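Local coordinates for succinate-semialdehyde dehydrogenase (Streptococcus pyogenes MGAS1882, PDB 4OGD), which probably oxidises succinic semialdehyde to succinate with NADP+ as the cofactor, as a member of the aldehyde dehydrogenase family, at residues A[31-34]-A[35-38]; A[56-59]-A[60-63]; A[250-253]-A[254-258]; A[295-298]-A[299-302]. All coordinates share one frame; numbering follows the deposited sequence.

Interaction 1 (A[31-34]-A[35-38]); sequences RAHL and LYKK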
# COMPACT_ATOMS: atom_id res chain seq x y z
N ARG A 31 18.26 -16.69 8.00
CA ARG A 31 17.43 -17.86 8.25
C ARG A 31 16.03 -17.63 7.69
O ARG A 31 15.43 -18.52 7.09
CB ARG A 31 17.34 -18.17 9.75
CG ARG A 31 16.46 -19.37 10.07
CD ARG A 31 16.42 -19.64 11.57
NE ARG A 31 15.76 -18.57 12.31
CZ ARG A 31 15.68 -18.52 13.64
NH1 ARG A 31 16.23 -19.48 14.37
NH2 ARG A 31 15.06 -17.51 14.25
N ALA A 32 15.51 -16.42 7.89
CA ALA A 32 14.18 -16.09 7.42
C ALA A 32 14.12 -16.08 5.89
O ALA A 32 13.16 -16.58 5.29
CB ALA A 32 13.72 -14.75 8.00
N HIS A 33 15.15 -15.53 5.25
CA HIS A 33 15.21 -15.49 3.80
C HIS A 33 15.28 -16.90 3.22
O HIS A 33 14.59 -17.23 2.25
CB HIS A 33 16.42 -14.67 3.33
CG HIS A 33 16.60 -14.64 1.85
ND1 HIS A 33 15.70 -14.05 0.99
CD2 HIS A 33 17.59 -15.15 1.07
CE1 HIS A 33 16.12 -14.19 -0.25
NE2 HIS A 33 17.26 -14.86 -0.24
N LEU A 34 16.10 -17.75 3.84
CA LEU A 34 16.22 -19.13 3.36
C LEU A 34 14.89 -19.87 3.52
O LEU A 34 14.54 -20.70 2.68
CB LEU A 34 17.35 -19.86 4.08
CG LEU A 34 18.76 -19.33 3.78
CD1 LEU A 34 19.81 -20.09 4.58
CD2 LEU A 34 19.07 -19.38 2.29
N LEU A 35 14.15 -19.56 4.58
CA LEU A 35 12.85 -20.19 4.79
C LEU A 35 11.86 -19.72 3.73
O LEU A 35 11.07 -20.51 3.21
CB LEU A 35 12.34 -19.94 6.21
CG LEU A 35 11.03 -20.63 6.62
CD1 LEU A 35 11.16 -22.14 6.50
CD2 LEU A 35 10.66 -20.26 8.05
N TYR A 36 11.89 -18.42 3.42
CA TYR A 36 11.08 -17.90 2.32
C TYR A 36 11.37 -18.69 1.03
O TYR A 36 10.45 -19.11 0.33
CB TYR A 36 11.34 -16.40 2.09
CG TYR A 36 11.03 -16.01 0.67
CD1 TYR A 36 9.72 -15.87 0.25
CD2 TYR A 36 12.05 -15.84 -0.26
CE1 TYR A 36 9.42 -15.54 -1.06
CE2 TYR A 36 11.77 -15.51 -1.58
CZ TYR A 36 10.45 -15.36 -1.97
OH TYR A 36 10.13 -15.04 -3.28
N LYS A 37 12.66 -18.87 0.72
CA LYS A 37 13.04 -19.57 -0.50
C LYS A 37 12.61 -21.04 -0.48
O LYS A 37 12.17 -21.59 -1.50
CB LYS A 37 14.55 -19.48 -0.73
CG LYS A 37 15.05 -18.10 -1.15
CD LYS A 37 14.63 -17.76 -2.58
CE LYS A 37 15.34 -16.51 -3.08
NZ LYS A 37 15.02 -16.21 -4.53
N LYS A 38 12.76 -21.69 0.67
CA LYS A 38 12.31 -23.07 0.84
C LYS A 38 10.82 -23.23 0.56
O LYS A 38 10.39 -24.15 -0.12
CB LYS A 38 12.67 -23.59 2.24
CG LYS A 38 12.06 -24.95 2.58
CD LYS A 38 12.53 -25.43 3.94
CE LYS A 38 11.87 -26.74 4.32
NZ LYS A 38 12.48 -27.27 5.57
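Ala32 O receives the N-H of Tyr36 at 2.9 Å, and the matching bond one residue on runs from Lys37 N to His33 O at 3.0 Å with an N-H...O angle of 160°. Leu35 N to Arg31 O and Lys38 N to Leu34 O complete four successive i to i+4 bonds of a regular alpha helix. On this frame His33 and Lys37, one turn apart, lie side by side and point the same way. The imidazole takes the lysine chain over one face: Lys37 CG sits 4.3 Å from the centroid of the His33 ring, a CH-pi contact displaced toward the rim, while Lys37 CE reaches His33 CE1 at 3.7 Å. A bend at chi2 of Lys37 (-71°) folds the aliphatic chain along the ring in this way. Tyr36 turns the edge of its ring to His33 O, with Tyr36 CD2 3.8 Å from that oxygen. The ends of Tyr36 and Lys37 both meet Glu408 of the second subunit, by a hydrogen bond and a salt bridge, so this turn takes part in the dimer interface. Within the chain, Lys38 pairs with Glu177, and helix 22-41 also reaches strand 181-183 through the hydrogen bond of Arg31 to Thr182.

Interaction 2 (A[56-59]-A[60-63]); sequences ANIL and RRDR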
# COMPACT_ATOMS: atom_id res chain seq x y z
N ALA A 56 -3.33 -22.18 17.50
CA ALA A 56 -4.63 -21.95 18.12
C ALA A 56 -4.89 -22.96 19.23
O ALA A 56 -5.40 -22.61 20.31
CB ALA A 56 -5.75 -22.01 17.07
N ASN A 57 -4.54 -24.22 18.98
CA ASN A 57 -4.71 -25.29 19.95
C ASN A 57 -3.94 -25.05 21.25
O ASN A 57 -4.47 -25.25 22.35
CB ASN A 57 -4.27 -26.61 19.31
CG ASN A 57 -4.75 -27.84 20.08
OD1 ASN A 57 -3.96 -28.73 20.38
ND2 ASN A 57 -6.04 -27.89 20.37
N ILE A 58 -2.68 -24.64 21.11
CA ILE A 58 -1.85 -24.36 22.28
C ILE A 58 -2.35 -23.12 23.02
O ILE A 58 -2.31 -23.07 24.26
CB ILE A 58 -0.37 -24.21 21.90
CG1 ILE A 58 0.15 -25.53 21.34
CG2 ILE A 58 0.45 -23.77 23.11
CD1 ILE A 58 1.50 -25.40 20.64
N LEU A 59 -2.82 -22.12 22.28
CA LEU A 59 -3.43 -20.96 22.91
C LEU A 59 -4.66 -21.34 23.74
O LEU A 59 -4.85 -20.83 24.85
CB LEU A 59 -3.79 -19.90 21.86
CG LEU A 59 -2.61 -19.06 21.37
CD1 LEU A 59 -3.05 -18.19 20.20
CD2 LEU A 59 -2.04 -18.19 22.50
N ARG A 60 -5.48 -22.26 23.22
CA ARG A 60 -6.61 -22.78 23.98
C ARG A 60 -6.15 -23.48 25.25
O ARG A 60 -6.66 -23.23 26.34
CB ARG A 60 -7.43 -23.77 23.14
CG ARG A 60 -8.33 -23.15 22.09
CD ARG A 60 -9.21 -24.24 21.45
NE ARG A 60 -10.17 -23.67 20.52
CZ ARG A 60 -9.98 -23.56 19.21
NH1 ARG A 60 -8.86 -24.01 18.65
NH2 ARG A 60 -10.91 -23.00 18.45
N ARG A 61 -5.19 -24.39 25.08
CA ARG A 61 -4.68 -25.19 26.19
C ARG A 61 -4.06 -24.33 27.30
O ARG A 61 -4.27 -24.57 28.50
CB ARG A 61 -3.62 -26.17 25.66
CG ARG A 61 -3.16 -27.21 26.68
CD ARG A 61 -1.94 -27.94 26.18
NE ARG A 61 -0.76 -27.07 26.25
CZ ARG A 61 0.34 -27.24 25.54
NH1 ARG A 61 0.43 -28.24 24.67
NH2 ARG A 61 1.36 -26.39 25.68
N ASP A 62 -3.30 -23.33 26.88
CA ASP A 62 -2.53 -22.52 27.82
C ASP A 62 -3.06 -21.09 27.92
O ASP A 62 -2.29 -20.17 28.18
CB ASP A 62 -1.06 -22.48 27.40
CG ASP A 62 -0.37 -23.82 27.54
OD1 ASP A 62 -0.92 -24.71 28.21
OD2 ASP A 62 0.74 -23.99 26.98
N ARG A 63 -4.36 -20.92 27.73
CA ARG A 63 -4.93 -19.58 27.64
C ARG A 63 -4.59 -18.70 28.83
O ARG A 63 -4.18 -17.55 28.66
CB ARG A 63 -6.45 -19.61 27.48
CG ARG A 63 -7.01 -18.20 27.44
CD ARG A 63 -8.48 -18.17 27.28
NE ARG A 63 -9.13 -18.73 28.45
CZ ARG A 63 -10.45 -18.84 28.58
NH1 ARG A 63 -11.24 -18.41 27.61
NH2 ARG A 63 -10.96 -19.38 29.68
O HOH W 1 -7.90 -26.59 19.30
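Ile58 and Arg61 run side by side in the same direction, and the methyl CG2 of Ile58 lies over one face of the arginine's guanidinium, 3.8 Å from Arg61 NH2. Asp62 lies alongside the same isoleucine, its OD2 3.9 Å from Ile58 CG2, so one methyl touches both members of an ion pair. Arg61 grips the carboxylate side-on: its NE meets Asp62 OD1 at 3.1 Å, almost perfectly straight at 178°, and its NH2 meets Asp62 OD2 at 2.8 Å. The aspartate oxygens lie near the guanidinium plane, but OD1 is approached from well above the carboxylate plane, so the two flat groups are not coplanar. A bend at chi3 of Arg61 (73°) turns the guanidinium back to its neighbour. Arg60 instead stretches out from CG to NE and passes Ala56, with Arg60 NH1 4.0 Å from Ala56 CB; a water accepts from Asn57 ND2 and, weakly, from Arg60 NH1. Asp62 N still bonds to Ile58 O at 2.8 Å, although Asp62 itself has left helical geometry: this is the C-terminal end of helix 45-61, just before helix 63-74. Arg60 and Arg63 form salt bridges to Asp93 and Asp86 of helix 78-103, whereas Arg61 also pairs with Glu173 of helix 161-173, against which Ile58 and Leu59 pack through Leu170.

Interaction 3 (A[250-253]-A[254-258]); sequences VLYF and SRLYN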
# COMPACT_ATOMS: atom_id res chain seq x y z
N VAL A 250 -23.80 -0.14 26.66
CA VAL A 250 -22.53 -0.25 25.95
C VAL A 250 -21.50 0.80 26.36
O VAL A 250 -20.33 0.70 25.96
CB VAL A 250 -22.71 -0.20 24.41
CG1 VAL A 250 -23.83 -1.13 23.97
CG2 VAL A 250 -22.97 1.23 23.93
N LEU A 251 -21.90 1.78 27.16
CA LEU A 251 -21.02 2.92 27.42
C LEU A 251 -19.72 2.58 28.16
O LEU A 251 -18.66 3.09 27.79
CB LEU A 251 -21.76 4.06 28.14
CG LEU A 251 -22.75 4.90 27.33
CD1 LEU A 251 -23.38 5.94 28.23
CD2 LEU A 251 -22.10 5.58 26.12
N TYR A 252 -19.79 1.74 29.19
CA TYR A 252 -18.60 1.41 29.96
C TYR A 252 -17.55 0.77 29.06
O TYR A 252 -16.40 1.21 29.01
CB TYR A 252 -18.93 0.47 31.13
CG TYR A 252 -17.82 0.40 32.16
CD1 TYR A 252 -17.86 1.19 33.30
CD2 TYR A 252 -16.72 -0.43 31.97
CE1 TYR A 252 -16.84 1.14 34.24
CE2 TYR A 252 -15.70 -0.48 32.89
CZ TYR A 252 -15.76 0.30 34.02
OH TYR A 252 -14.74 0.25 34.94
N PHE A 253 -17.96 -0.26 28.33
CA PHE A 253 -17.06 -0.90 27.37
C PHE A 253 -16.51 0.11 26.37
O PHE A 253 -15.31 0.13 26.07
CB PHE A 253 -17.77 -2.02 26.61
CG PHE A 253 -17.04 -2.46 25.38
CD1 PHE A 253 -15.98 -3.35 25.47
CD2 PHE A 253 -17.39 -1.97 24.12
CE1 PHE A 253 -15.29 -3.75 24.33
CE2 PHE A 253 -16.70 -2.36 22.99
CZ PHE A 253 -15.65 -3.24 23.09
N SER A 254 -17.40 0.95 25.84
CA SER A 254 -17.01 1.81 24.72
C SER A 254 -15.86 2.75 25.00
O SER A 254 -15.07 3.03 24.10
CB SER A 254 -18.21 2.59 24.18
OG SER A 254 -19.14 1.69 23.60
N ARG A 255 -15.74 3.23 26.24
CA ARG A 255 -14.65 4.15 26.57
C ARG A 255 -13.63 3.60 27.57
O ARG A 255 -12.48 4.03 27.58
CB ARG A 255 -15.17 5.51 27.04
CG ARG A 255 -14.09 6.60 27.14
CD ARG A 255 -13.26 6.69 25.86
NE ARG A 255 -12.31 7.80 25.90
CZ ARG A 255 -11.01 7.70 25.63
NH1 ARG A 255 -10.49 6.53 25.28
NH2 ARG A 255 -10.24 8.77 25.70
N LEU A 256 -14.05 2.66 28.42
CA LEU A 256 -13.21 2.20 29.52
C LEU A 256 -12.59 0.81 29.37
O LEU A 256 -11.74 0.43 30.17
CB LEU A 256 -13.97 2.31 30.85
CG LEU A 256 -14.45 3.72 31.20
CD1 LEU A 256 -15.16 3.70 32.53
CD2 LEU A 256 -13.27 4.67 31.28
N TYR A 257 -12.98 0.08 28.34
CA TYR A 257 -12.31 -1.18 28.03
C TYR A 257 -10.83 -0.91 27.78
O TYR A 257 -10.48 0.07 27.10
CB TYR A 257 -12.96 -1.82 26.80
CG TYR A 257 -12.26 -3.04 26.28
CD1 TYR A 257 -11.28 -2.93 25.30
CD2 TYR A 257 -12.60 -4.31 26.73
CE1 TYR A 257 -10.64 -4.03 24.80
CE2 TYR A 257 -11.95 -5.44 26.23
CZ TYR A 257 -10.98 -5.28 25.27
OH TYR A 257 -10.31 -6.36 24.75
N ASN A 258 -9.97 -1.75 28.35
CA ASN A 258 -8.52 -1.58 28.28
C ASN A 258 -8.08 -0.21 28.79
O ASN A 258 -7.11 0.37 28.30
CB ASN A 258 -8.00 -1.84 26.85
CG ASN A 258 -6.55 -2.32 26.82
OD1 ASN A 258 -6.02 -2.84 27.81
ND2 ASN A 258 -5.90 -2.15 25.67
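Val250 O is gripped twice by Ser254, through its hydroxyl (OG to O, 2.8 Å) and through its backbone N (2.9 Å). The amide arrives nearly along the C=O axis, whereas the hydroxyl donates from above the carbonyl plane. With chi1 at -67° the serine oxygen stands beside its own backbone N, where it can fold back to the carbonyl one turn earlier. Leu256 N makes an equally short bond to Tyr252 O, 2.8 Å, but Arg255 N to Leu251 O is weak, and Tyr257 N reaches Phe253 O at 3.3 Å from above the carbonyl plane as the helix runs out. This is the end of helix 244-256, the connecting helix of a beta-alpha-beta unit between strands 235-238 and 268-272; Val250 and Ser254 rest on Phe236 of the first strand. Farther out, Tyr252 and Leu256 cross at about a right angle. Leu256 CD1 lies over one face of the tyrosine ring, 3.8 Å from the centroid, and the Tyr252 hydroxyl probably hydrogen-bonds to Thr301 O. Phe253 and Tyr257 point the same way with ring planes at 54°, an oblique aromatic pair in which Phe253 CE1 sits over the Tyr257 face, 3.6 Å from Tyr257 CD2. The Phe253 ring also meets that of Trp418, the two planes being about 15° apart.

Interaction 4 (A[295-298]-A[299-302]); sequences PMDP and ETTL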
# COMPACT_ATOMS: atom_id res chain seq x y z
N PRO A 295 -5.39 -5.93 38.44
CA PRO A 295 -5.98 -6.45 37.20
C PRO A 295 -6.14 -7.98 37.18
O PRO A 295 -6.87 -8.50 36.33
CB PRO A 295 -5.01 -5.99 36.11
CG PRO A 295 -3.70 -5.84 36.82
CD PRO A 295 -4.07 -5.33 38.21
N MET A 296 -5.49 -8.70 38.09
CA MET A 296 -5.69 -10.14 38.18
C MET A 296 -6.97 -10.51 38.92
O MET A 296 -7.46 -11.63 38.80
CB MET A 296 -4.48 -10.84 38.82
CG MET A 296 -3.20 -10.79 37.99
SD MET A 296 -3.27 -11.65 36.40
CE MET A 296 -3.32 -13.35 36.94
N ASP A 297 -7.52 -9.55 39.67
CA ASP A 297 -8.71 -9.78 40.48
C ASP A 297 -9.95 -9.68 39.60
O ASP A 297 -10.14 -8.68 38.92
CB ASP A 297 -8.77 -8.71 41.58
CG ASP A 297 -9.82 -8.98 42.65
OD1 ASP A 297 -10.91 -9.53 42.35
OD2 ASP A 297 -9.55 -8.63 43.82
N PRO A 298 -10.81 -10.72 39.63
CA PRO A 298 -12.03 -10.70 38.81
C PRO A 298 -13.00 -9.55 39.15
O PRO A 298 -13.83 -9.20 38.31
CB PRO A 298 -12.69 -12.05 39.12
CG PRO A 298 -12.09 -12.47 40.44
CD PRO A 298 -10.68 -11.97 40.39
N GLU A 299 -12.89 -8.97 40.35
CA GLU A 299 -13.74 -7.86 40.75
C GLU A 299 -13.30 -6.53 40.11
O GLU A 299 -14.07 -5.57 40.08
CB GLU A 299 -13.74 -7.70 42.27
CG GLU A 299 -14.42 -8.82 43.04
CD GLU A 299 -14.35 -8.61 44.56
OE1 GLU A 299 -13.89 -7.54 45.01
OE2 GLU A 299 -14.76 -9.53 45.30
N THR A 300 -12.07 -6.49 39.61
CA THR A 300 -11.51 -5.25 39.09
C THR A 300 -12.04 -4.94 37.70
O THR A 300 -12.02 -5.79 36.81
CB THR A 300 -9.99 -5.30 39.06
OG1 THR A 300 -9.50 -5.56 40.39
CG2 THR A 300 -9.41 -3.99 38.54
N THR A 301 -12.53 -3.72 37.51
CA THR A 301 -13.13 -3.33 36.23
C THR A 301 -12.44 -2.12 35.62
O THR A 301 -12.89 -1.58 34.61
CB THR A 301 -14.65 -3.10 36.36
OG1 THR A 301 -14.92 -2.07 37.31
CG2 THR A 301 -15.35 -4.38 36.79
N LEU A 302 -11.33 -1.70 36.23
CA LEU A 302 -10.48 -0.68 35.62
C LEU A 302 -9.01 -0.97 35.92
O LEU A 302 -8.60 -0.99 37.09
CB LEU A 302 -10.85 0.74 36.07
CG LEU A 302 -10.07 1.83 35.33
CD1 LEU A 302 -10.48 1.90 33.86
CD2 LEU A 302 -10.25 3.17 36.00
O HOH W 2 -11.81 -8.34 36.17
O HOH W 3 -11.26 -6.87 44.81
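Asp297 turns its carboxylate onto the backbone two residues ahead, its OD1 accepting from Glu299 N at 2.9 Å with an N-H...O angle of 166°. That N-H comes from above the carboxylate plane. The side chain gets there with CG opposite its own backbone N (chi1 -169°), which swings the carboxylate forward across the turn. With its CG beside its own backbone N, Glu299 brings that carbon within 3.6 Å of Asp297 OD1, and the extended chain carries its carboxylate close to that of the aspartate. The two acids, their planes 43° apart, keep Asp297 OD1 and Glu299 OE1 at 4.5 Å. A water donates to both Asp297 OD2 (2.6 Å) and Glu299 OE1 (2.7 Å), which probably eases the repulsion between like charges. Thr300 crosses Asp297 at about a right angle: its OG1 lies 3.4 Å from Asp297 CB and bonds to Asp294 O, just upstream. The backbone closes from Thr300 N to Asp297 O at 3.0 Å. Pro295 and Met296 pack on helix 63-74, in the loop between helices 276-288 and 308-323. From Asp297 to Thr300 the chain makes a type I beta turn with proline as its second residue, and the aspartate bond to Glu299 N is that of an Asx turn.

Overall arrangement
From the N terminus, interaction 1 lies on helix 22-41 and interaction 2 at the end of the next helix, 45-61, their centres about 27 Å apart. Interaction 3 follows on helix 244-256, and interaction 4 in the loop between helices 276-288 and 308-323. All four are local and in series: none encloses a loop, nests or crosses. Interaction 1 faces the second subunit, on the opposite side of the chain's centre from interaction 3, while interaction 2 ties the end of helix 45-61 to helices 78-103 and 161-173. Interactions 3 and 4 alone touch, where Tyr252 OH meets Thr301 O at 2.6 Å, probably a hydrogen bond, tying the helix to the loop.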